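Long-range contacts in proto-oncogene tyrosine-protein kinase receptor Ret (Danio rerio, PDB 7AMK), which probably acts as a calcium-binding receptor tyrosine kinase that recognises GDNF bound to its GFR alpha 1 co-receptor and signals by phosphorylating tyrosines: residues 34-42 against 52-60; 173-181 against 190-201. The protein carries 4 engineered substitutions. All coordinates share one frame; numbering follows the deposited sequence.

Contacts 1 and 2 lie in successive cadherin-like domains, their centres about 27 Å apart and their nearest atoms about 12 Å apart. Both are partly buried: in contact 1 the second segment closes over outermost strand 37-40, in contact 2 the loop 190-199 and Tyr201 pack on Pro177 and the start of outermost strand 178-181. Each has one backbone hydrogen bond across it, around which apolar groups gather. In contact 1 a phenylalanine lies flat on a glycine of a hairpin turn, and the outer end reaches an attached glycan. In contact 2 a proline and two aromatic rings pack at the base of a loop whose far end, charged rather than apolar, binds calcium.

Contact 1: residues 34-42 against 52-60; sequences ERPYFFLCS and HIDEASGVL. With NAG (2-acetamido-2-deoxy-beta-D-glucopyranose), chain O.
Phe38 holds CG anti to its carbonyl carbon (chi1 -58°), which drops the ring onto Gly58, while Glu55 turns CG anti to its own nitrogen and extends its carboxylate toward Tyr37. The contact belongs to the beta-sandwich of the first cadherin-like domain: strand 37-40, outermost in one sheet, meets the hairpin joining strands 51-53 and 59-62 of the other. Phe38 N donates to a lone pair of Glu55 O, 2.9 Å away and almost straight at 177°. Beside this bond Gly58 CA sits over the Phe38 ring face, 3.5 Å from the centroid, a CH-pi contact. Glycine suits the place twice, since a CB would strike both Phe38 CZ and the preceding carbonyl oxygen. Asp54 OD1 shapes the turn, accepting from Ala56 N in an Asx turn and also from Ser57 N, together an Asx motif. Ile53 lays its CG2 methyl on the backbone, 3.6 Å from Phe39 CA; farther along, Leu40 CD2 meets Leu60 CD1 at 4.0 Å, the two leucines crossing at about a right angle. At the solvent side, Glu55 OE2, its carboxylate turned 50° from the ring, lies in the plane of the Tyr37 ring, 3.2 Å from CD2 at its edge.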
loop_
_atom_site.group_PDB
_atom_site.type_symbol
_atom_site.label_atom_id
_atom_site.label_comp_id
_atom_site.label_asym_id
_atom_site.label_seq_id
_atom_site.Cartn_x
_atom_site.Cartn_y
_atom_site.Cartn_z
ATOM N N GLU A 34 51.886 -4.418 -16.000
ATOM C CA GLU A 34 51.652 -2.978 -16.015
ATOM C C GLU A 34 52.804 -2.251 -15.317
ATOM O O GLU A 34 53.179 -2.598 -14.196
ATOM C CB GLU A 34 50.310 -2.660 -15.342
ATOM C CG GLU A 34 49.706 -1.327 -15.760
ATOM C CD GLU A 34 48.333 -1.037 -15.146
ATOM O OE1 GLU A 34 48.106 -1.327 -13.944
ATOM O OE2 GLU A 34 47.475 -0.492 -15.876
ATOM N N ARG A 35 53.371 -1.238 -15.979
ATOM C CA ARG A 35 54.489 -0.461 -15.432
ATOM C C ARG A 35 54.140 1.024 -15.365
ATOM O O ARG A 35 53.704 1.607 -16.379
ATOM C CB ARG A 35 55.746 -0.669 -16.283
ATOM C CG ARG A 35 56.756 0.466 -16.253
ATOM C CD ARG A 35 57.847 0.189 -17.281
ATOM N NE ARG A 35 58.718 1.340 -17.483
ATOM C CZ ARG A 35 59.798 1.352 -18.259
ATOM N NH1 ARG A 35 60.180 0.282 -18.938
ATOM N NH2 ARG A 35 60.519 2.468 -18.353
ATOM N N PRO A 36 54.344 1.681 -14.220
ATOM C CA PRO A 36 53.965 3.097 -14.095
ATOM C C PRO A 36 55.032 4.071 -14.584
ATOM O O PRO A 36 56.234 3.859 -14.430
ATOM C CB PRO A 36 53.722 3.253 -12.587
ATOM C CG PRO A 36 54.612 2.252 -11.965
ATOM C CD PRO A 36 54.769 1.107 -12.928
ATOM N N TYR A 37 54.560 5.146 -15.203
ATOM C CA TYR A 37 55.380 6.276 -15.625
ATOM C C TYR A 37 54.825 7.503 -14.936
ATOM O O TYR A 37 53.713 7.945 -15.250
ATOM C CB TYR A 37 55.347 6.503 -17.130
ATOM C CG TYR A 37 55.895 5.401 -17.992
ATOM C CD1 TYR A 37 55.109 4.314 -18.336
ATOM C CD2 TYR A 37 57.178 5.484 -18.521
ATOM C CE1 TYR A 37 55.584 3.330 -19.153
ATOM C CE2 TYR A 37 57.663 4.504 -19.332
ATOM C CZ TYR A 37 56.861 3.425 -19.648
ATOM O OH TYR A 37 57.343 2.436 -20.469
ATOM N N PHE A 38 55.608 8.056 -14.027
ATOM C CA PHE A 38 55.219 9.219 -13.255
ATOM C C PHE A 38 55.669 10.492 -13.954
ATOM O O PHE A 38 56.704 10.516 -14.619
ATOM C CB PHE A 38 55.859 9.165 -11.871
ATOM C CG PHE A 38 55.507 7.949 -11.076
ATOM C CD1 PHE A 38 54.402 7.955 -10.230
ATOM C CD2 PHE A 38 56.300 6.816 -11.134
ATOM C CE1 PHE A 38 54.081 6.834 -9.479
ATOM C CE2 PHE A 38 55.982 5.695 -10.369
ATOM C CZ PHE A 38 54.864 5.717 -9.538
ATOM N N PHE A 39 54.919 11.569 -13.742
ATOM C CA PHE A 39 55.278 12.864 -14.291
ATOM C C PHE A 39 54.523 13.967 -13.557
ATOM O O PHE A 39 53.421 13.748 -13.035
ATOM C CB PHE A 39 54.987 12.910 -15.795
ATOM C CG PHE A 39 53.630 12.387 -16.173
ATOM C CD1 PHE A 39 53.403 11.021 -16.323
ATOM C CD2 PHE A 39 52.580 13.261 -16.417
ATOM C CE1 PHE A 39 52.154 10.544 -16.703
ATOM C CE2 PHE A 39 51.328 12.785 -16.786
ATOM C CZ PHE A 39 51.114 11.420 -16.924
ATOM N N LEU A 40 55.119 15.164 -13.554
ATOM C CA LEU A 40 54.487 16.359 -12.988
ATOM C C LEU A 40 53.519 17.005 -13.966
ATOM O O LEU A 40 53.769 17.062 -15.173
ATOM C CB LEU A 40 55.535 17.395 -12.575
ATOM C CG LEU A 40 56.312 17.031 -11.309
ATOM C CD1 LEU A 40 57.512 17.925 -11.110
ATOM C CD2 LEU A 40 55.398 17.122 -10.125
ATOM N N CYS A 41 52.422 17.532 -13.430
ATOM C CA CYS A 41 51.326 18.039 -14.235
ATOM C C CYS A 41 51.026 19.508 -14.029
ATOM O O CYS A 41 50.247 20.077 -14.806
ATOM C CB CYS A 41 50.046 17.257 -13.939
ATOM S SG CYS A 41 50.027 15.745 -14.822
ATOM N N SER A 42 51.593 20.129 -13.007
ATOM C CA SER A 42 51.278 21.506 -12.650
ATOM C C SER A 42 51.986 22.508 -13.553
ATOM O O SER A 42 52.325 23.612 -13.124
ATOM C CB SER A 42 51.628 21.730 -11.182
ATOM O OG SER A 42 51.317 20.560 -10.436
ATOM N N HIS A 52 61.040 18.032 -9.349
ATOM C CA HIS A 52 61.281 17.005 -10.353
ATOM C C HIS A 52 60.827 15.667 -9.787
ATOM O O HIS A 52 61.139 15.358 -8.637
ATOM C CB HIS A 52 62.764 16.971 -10.728
ATOM C CG HIS A 52 63.193 15.712 -11.422
ATOM N ND1 HIS A 52 63.031 15.512 -12.779
ATOM C CD2 HIS A 52 63.797 14.596 -10.947
ATOM C CE1 HIS A 52 63.501 14.321 -13.107
ATOM N NE2 HIS A 52 63.970 13.746 -12.013
ATOM N N ILE A 53 60.069 14.892 -10.565
ATOM C CA ILE A 53 59.630 13.564 -10.142
ATOM C C ILE A 53 60.347 12.534 -10.996
ATOM O O ILE A 53 60.464 12.692 -12.215
ATOM C CB ILE A 53 58.094 13.384 -10.198
ATOM C CG1 ILE A 53 57.639 12.297 -9.202
ATOM C CG2 ILE A 53 57.605 13.040 -11.615
ATOM C CD1 ILE A 53 56.118 12.055 -9.158
ATOM N N ASP A 54 60.864 11.504 -10.349
ATOM C CA ASP A 54 61.535 10.453 -11.091
ATOM C C ASP A 54 60.493 9.608 -11.813
ATOM O O ASP A 54 59.583 9.058 -11.180
ATOM C CB ASP A 54 62.374 9.609 -10.147
ATOM C CG ASP A 54 63.200 8.618 -10.874
ATOM O OD1 ASP A 54 62.612 7.683 -11.456
ATOM O OD2 ASP A 54 64.433 8.801 -10.905
ATOM N N GLU A 55 60.629 9.521 -13.137
ATOM C CA GLU A 55 59.641 8.848 -13.973
ATOM C C GLU A 55 59.416 7.391 -13.562
ATOM O O GLU A 55 58.284 6.900 -13.660
ATOM C CB GLU A 55 60.064 8.936 -15.434
ATOM C CG GLU A 55 58.997 8.529 -16.443
ATOM C CD GLU A 55 59.469 8.706 -17.887
ATOM O OE1 GLU A 55 59.795 9.851 -18.256
ATOM O OE2 GLU A 55 59.527 7.711 -18.647
ATOM N N ALA A 56 60.455 6.689 -13.094
ATOM C CA ALA A 56 60.367 5.258 -12.770
ATOM C C ALA A 56 60.022 4.970 -11.318
ATOM O O ALA A 56 59.266 4.035 -11.045
ATOM C CB ALA A 56 61.680 4.544 -13.087
ATOM N N SER A 57 60.582 5.726 -10.379
ATOM C CA SER A 57 60.370 5.448 -8.971
ATOM C C SER A 57 59.254 6.283 -8.365
ATOM O O SER A 57 58.705 5.894 -7.332
ATOM C CB SER A 57 61.674 5.664 -8.187
ATOM O OG SER A 57 62.001 7.042 -8.049
ATOM N N GLY A 58 58.868 7.386 -8.997
ATOM C CA GLY A 58 57.840 8.211 -8.395
ATOM C C GLY A 58 58.313 9.047 -7.225
ATOM O O GLY A 58 57.488 9.640 -6.530
ATOM N N VAL A 59 59.613 9.111 -6.976
ATOM C CA VAL A 59 60.131 9.954 -5.903
ATOM C C VAL A 59 60.140 11.400 -6.376
ATOM O O VAL A 59 60.606 11.701 -7.475
ATOM C CB VAL A 59 61.532 9.493 -5.475
ATOM C CG1 VAL A 59 62.135 10.491 -4.474
ATOM C CG2 VAL A 59 61.465 8.062 -4.896
ATOM N N LEU A 60 59.599 12.294 -5.557
ATOM C CA LEU A 60 59.564 13.722 -5.857
ATOM C C LEU A 60 60.746 14.418 -5.183
ATOM O O LEU A 60 60.984 14.229 -3.984
ATOM C CB LEU A 60 58.240 14.324 -5.390
ATOM C CG LEU A 60 57.902 15.799 -5.581
ATOM C CD1 LEU A 60 57.774 16.139 -7.062
ATOM C CD2 LEU A 60 56.601 16.110 -4.849
HETATM C C1 NAG O . 64.641 22.545 -13.073
HETATM C C2 NAG O . 64.001 21.887 -14.288
HETATM C C3 NAG O . 64.752 22.296 -15.547
HETATM C C4 NAG O . 64.788 23.817 -15.667
HETATM C C5 NAG O . 65.321 24.477 -14.389
HETATM C C6 NAG O . 65.138 25.981 -14.396
HETATM C C7 NAG O . 62.835 19.752 -13.940
HETATM C C8 NAG O . 62.976 18.262 -13.832
HETATM N N2 NAG O . 63.963 20.437 -14.160
HETATM O O3 NAG O . 64.102 21.724 -16.676
HETATM O O4 NAG O . 65.606 24.202 -16.766
HETATM O O5 NAG O . 64.617 23.985 -13.234
HETATM O O6 NAG O . 66.155 26.666 -13.677
HETATM O O7 NAG O . 61.748 20.310 -13.830
#

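Contact 2: residues 173-181 against 190-201; sequences GSSVPFAVD and TAQVDREEKEVY. With CA (calcium ion), chain L; CA (calcium ion), chain M.
Thr190 N donates to Pro177 O over 2.7 Å in a bond that is nearly straight at the hydrogen, 173°, though the donor stands above the carbonyl plane. This bond ties the start of the loop 190-199 to the residue before strand 178-181. The rigid proline ring then serves as a compact apolar wedge: Pro177 CG touches Val193 CG1 at 4.0 Å, and CD reaches Tyr201 CE2 at 3.8 Å, meeting both side chains at about a right angle. Phe178 starts away from the loop, but with CG anti to its carbonyl carbon (chi1 -59°) its ring swings back and sets CE1 3.5 Å from Tyr201 CG. The pair is edge-to-face, the Phe178 edge against the Tyr201 face with the planes 62° apart. Lys198 CD lies over the opposite face of Tyr201, so the flat ring is held between an aromatic edge and an aliphatic chain. Were Tyr201 an alanine, the edge of Phe178 and the chain of Lys198 would probably lose the ring they both pack on, opening a gap beside Pro177. Beyond Val193 the loop turns polar. Asp194 OD1 binds one calcium ion at 2.3 Å and also accepts from Glu196 N, an Asx turn; Glu196 bridges two ions, OE1 on the first and OE2 on the second. Arg195 NH2 forms a salt bridge to Glu196 OE2 at 2.7 Å, probably easing the crowding of carboxylates. With Glu142, Asp228, Glu229, Asp231 and Asp265 supplying further ligands, Asp194-Arg195-Glu196 is the Asp-Arg-Glu motif of a cadherin interdomain calcium site.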
loop_
_atom_site.group_PDB
_atom_site.type_symbol
_atom_site.label_atom_id
_atom_site.label_comp_id
_atom_site.label_asym_id
_atom_site.label_seq_id
_atom_site.Cartn_x
_atom_site.Cartn_y
_atom_site.Cartn_z
ATOM N N GLY A 173 49.754 -8.959 15.394
ATOM C CA GLY A 173 49.146 -9.784 16.420
ATOM C C GLY A 173 48.602 -11.040 15.773
ATOM O O GLY A 173 49.125 -12.143 15.970
ATOM N N SER A 174 47.541 -10.863 14.990
ATOM C CA SER A 174 47.086 -11.853 14.029
ATOM C C SER A 174 47.895 -11.723 12.745
ATOM O O SER A 174 48.486 -10.680 12.456
ATOM C CB SER A 174 45.597 -11.674 13.717
ATOM O OG SER A 174 44.793 -11.842 14.869
ATOM N N SER A 175 47.917 -12.800 11.969
ATOM C CA SER A 175 48.549 -12.738 10.663
ATOM C C SER A 175 47.746 -11.818 9.749
ATOM O O SER A 175 46.521 -11.936 9.637
ATOM C CB SER A 175 48.660 -14.128 10.061
ATOM O OG SER A 175 49.402 -14.065 8.861
ATOM N N VAL A 176 48.443 -10.900 9.094
ATOM C CA VAL A 176 47.808 -9.893 8.253
ATOM C C VAL A 176 48.511 -9.886 6.900
ATOM O O VAL A 176 49.723 -10.126 6.825
ATOM C CB VAL A 176 47.847 -8.516 8.935
ATOM C CG1 VAL A 176 47.347 -7.435 8.010
ATOM C CG2 VAL A 176 46.977 -8.541 10.178
ATOM N N PRO A 177 47.809 -9.664 5.825
ATOM C CA PRO A 177 48.484 -9.596 4.519
ATOM C C PRO A 177 49.181 -8.252 4.261
ATOM O O PRO A 177 49.167 -7.731 3.142
ATOM C CB PRO A 177 47.331 -9.851 3.531
ATOM C CG PRO A 177 46.111 -9.385 4.234
ATOM C CD PRO A 177 46.342 -9.716 5.693
ATOM N N PHE A 178 49.798 -7.680 5.287
ATOM C CA PHE A 178 50.563 -6.450 5.162
ATOM C C PHE A 178 51.894 -6.624 5.884
ATOM O O PHE A 178 51.952 -7.256 6.941
ATOM C CB PHE A 178 49.791 -5.257 5.737
ATOM C CG PHE A 178 48.454 -5.013 5.068
ATOM C CD1 PHE A 178 47.299 -5.641 5.523
ATOM C CD2 PHE A 178 48.354 -4.171 3.984
ATOM C CE1 PHE A 178 46.060 -5.419 4.892
ATOM C CE2 PHE A 178 47.128 -3.941 3.376
ATOM C CZ PHE A 178 45.985 -4.566 3.817
ATOM N N ALA A 179 52.963 -6.085 5.302
ATOM C CA ALA A 179 54.296 -6.170 5.881
ATOM C C ALA A 179 55.081 -4.941 5.421
ATOM O O ALA A 179 54.620 -4.172 4.576
ATOM C CB ALA A 179 54.992 -7.476 5.473
ATOM N N VAL A 180 56.272 -4.747 5.972
ATOM C CA VAL A 180 57.186 -3.727 5.479
ATOM C C VAL A 180 58.289 -4.415 4.676
ATOM O O VAL A 180 58.808 -5.464 5.082
ATOM C CB VAL A 180 57.779 -2.881 6.623
ATOM C CG1 VAL A 180 58.948 -2.034 6.081
ATOM C CG2 VAL A 180 56.732 -1.993 7.245
ATOM N N ASP A 181 58.637 -3.827 3.533
ATOM C CA ASP A 181 59.817 -4.235 2.777
ATOM C C ASP A 181 61.038 -3.548 3.390
ATOM O O ASP A 181 61.201 -2.328 3.269
ATOM C CB ASP A 181 59.639 -3.881 1.304
ATOM C CG ASP A 181 60.910 -4.119 0.477
ATOM O OD1 ASP A 181 62.009 -4.216 1.060
ATOM O OD2 ASP A 181 60.812 -4.191 -0.771
ATOM N N THR A 190 50.553 -7.996 0.813
ATOM C CA THR A 190 51.247 -9.218 0.441
ATOM C C THR A 190 50.352 -10.224 -0.283
ATOM O O THR A 190 50.874 -11.168 -0.879
ATOM C CB THR A 190 51.866 -9.861 1.695
ATOM O OG1 THR A 190 50.868 -10.016 2.709
ATOM C CG2 THR A 190 52.993 -9.003 2.252
ATOM N N ALA A 191 49.033 -10.032 -0.286
ATOM C CA ALA A 191 48.121 -10.955 -0.949
ATOM C C ALA A 191 46.890 -10.208 -1.462
ATOM O O ALA A 191 46.635 -9.056 -1.098
ATOM C CB ALA A 191 47.698 -12.075 0.004
ATOM N N GLN A 192 46.132 -10.875 -2.334
ATOM C CA GLN A 192 44.802 -10.391 -2.670
ATOM C C GLN A 192 43.906 -10.524 -1.449
ATOM O O GLN A 192 44.019 -11.485 -0.675
ATOM C CB GLN A 192 44.202 -11.165 -3.850
ATOM C CG GLN A 192 44.996 -11.098 -5.167
ATOM C CD GLN A 192 44.207 -11.632 -6.362
ATOM O OE1 GLN A 192 43.202 -12.324 -6.199
ATOM N NE2 GLN A 192 44.660 -11.300 -7.569
ATOM N N VAL A 193 43.000 -9.571 -1.281
ATOM C CA VAL A 193 42.083 -9.580 -0.153
ATOM C C VAL A 193 40.647 -9.693 -0.679
ATOM O O VAL A 193 40.394 -9.631 -1.885
ATOM C CB VAL A 193 42.286 -8.340 0.740
ATOM C CG1 VAL A 193 43.730 -8.315 1.172
ATOM C CG2 VAL A 193 41.942 -7.029 -0.030
ATOM N N ASP A 194 39.709 -9.902 0.245
ATOM C CA ASP A 194 38.310 -10.178 -0.072
ATOM C C ASP A 194 37.464 -9.196 0.718
ATOM O O ASP A 194 37.380 -9.279 1.954
ATOM C CB ASP A 194 37.956 -11.643 0.239
ATOM C CG ASP A 194 36.474 -11.998 -0.061
ATOM O OD1 ASP A 194 35.751 -11.194 -0.689
ATOM O OD2 ASP A 194 36.024 -13.090 0.353
ATOM N N ARG A 195 36.871 -8.228 0.015
ATOM C CA ARG A 195 36.047 -7.237 0.690
ATOM C C ARG A 195 34.952 -7.929 1.505
ATOM O O ARG A 195 34.605 -7.480 2.601
ATOM C CB ARG A 195 35.455 -6.266 -0.335
ATOM C CG ARG A 195 34.856 -4.973 0.254
ATOM C CD ARG A 195 33.552 -5.177 1.030
ATOM N NE ARG A 195 32.512 -5.789 0.215
ATOM C CZ ARG A 195 31.238 -5.951 0.567
ATOM N NH1 ARG A 195 30.767 -5.517 1.725
ATOM N NH2 ARG A 195 30.414 -6.570 -0.269
ATOM N N GLU A 196 34.429 -9.051 1.003
ATOM C CA GLU A 196 33.363 -9.769 1.694
ATOM C C GLU A 196 33.844 -10.450 2.969
ATOM O O GLU A 196 33.026 -10.801 3.822
ATOM C CB GLU A 196 32.722 -10.812 0.768
ATOM C CG GLU A 196 31.613 -10.261 -0.151
ATOM C CD GLU A 196 32.148 -9.476 -1.371
ATOM O OE1 GLU A 196 33.211 -9.860 -1.915
ATOM O OE2 GLU A 196 31.492 -8.490 -1.793
ATOM N N GLU A 197 35.134 -10.674 3.120
ATOM C CA GLU A 197 35.610 -11.186 4.395
ATOM C C GLU A 197 35.904 -10.050 5.356
ATOM O O GLU A 197 35.539 -10.135 6.536
ATOM C CB GLU A 197 36.864 -12.045 4.208
ATOM N N LYS A 198 36.522 -8.973 4.862
ATOM C CA LYS A 198 36.913 -7.867 5.721
ATOM C C LYS A 198 37.013 -6.593 4.887
ATOM O O LYS A 198 37.670 -6.595 3.843
ATOM C CB LYS A 198 38.250 -8.191 6.402
ATOM C CG LYS A 198 38.321 -7.706 7.855
ATOM C CD LYS A 198 39.716 -7.915 8.446
ATOM C CE LYS A 198 39.739 -7.529 9.919
ATOM N NZ LYS A 198 41.106 -7.621 10.495
ATOM N N GLU A 199 36.357 -5.517 5.342
ATOM C CA GLU A 199 36.307 -4.246 4.624
ATOM C C GLU A 199 37.305 -3.218 5.141
ATOM O O GLU A 199 37.476 -2.186 4.492
ATOM C CB GLU A 199 34.897 -3.613 4.700
ATOM C CG GLU A 199 33.706 -4.575 4.414
ATOM C CD GLU A 199 32.374 -3.841 4.279
ATOM O OE1 GLU A 199 32.352 -2.742 3.668
ATOM O OE2 GLU A 199 31.348 -4.365 4.788
ATOM N N VAL A 200 37.932 -3.460 6.292
ATOM C CA VAL A 200 38.873 -2.529 6.919
ATOM C C VAL A 200 39.937 -3.347 7.635
ATOM O O VAL A 200 39.613 -4.184 8.484
ATOM C CB VAL A 200 38.197 -1.596 7.946
ATOM C CG1 VAL A 200 39.257 -0.710 8.602
ATOM C CG2 VAL A 200 37.092 -0.731 7.339
ATOM N N TYR A 201 41.200 -3.116 7.324
ATOM C CA TYR A 201 42.265 -3.745 8.088
ATOM C C TYR A 201 42.870 -2.723 9.040
ATOM O O TYR A 201 43.296 -1.648 8.617
ATOM C CB TYR A 201 43.328 -4.329 7.174
ATOM C CG TYR A 201 42.953 -5.648 6.554
ATOM C CD1 TYR A 201 42.225 -5.705 5.372
ATOM C CD2 TYR A 201 43.344 -6.839 7.149
ATOM C CE1 TYR A 201 41.880 -6.887 4.827
ATOM C CE2 TYR A 201 43.028 -8.030 6.600
ATOM C CZ TYR A 201 42.294 -8.063 5.434
ATOM O OH TYR A 201 42.009 -9.288 4.874
HETATM CA CA CA L . 35.119 -10.728 -2.829
HETATM CA CA CA M . 32.665 -7.912 -4.000
HETATM O O HOH W 1 33.973 -12.765 -2.901
HETATM O O HOH W 2 37.213 -11.595 -3.361
#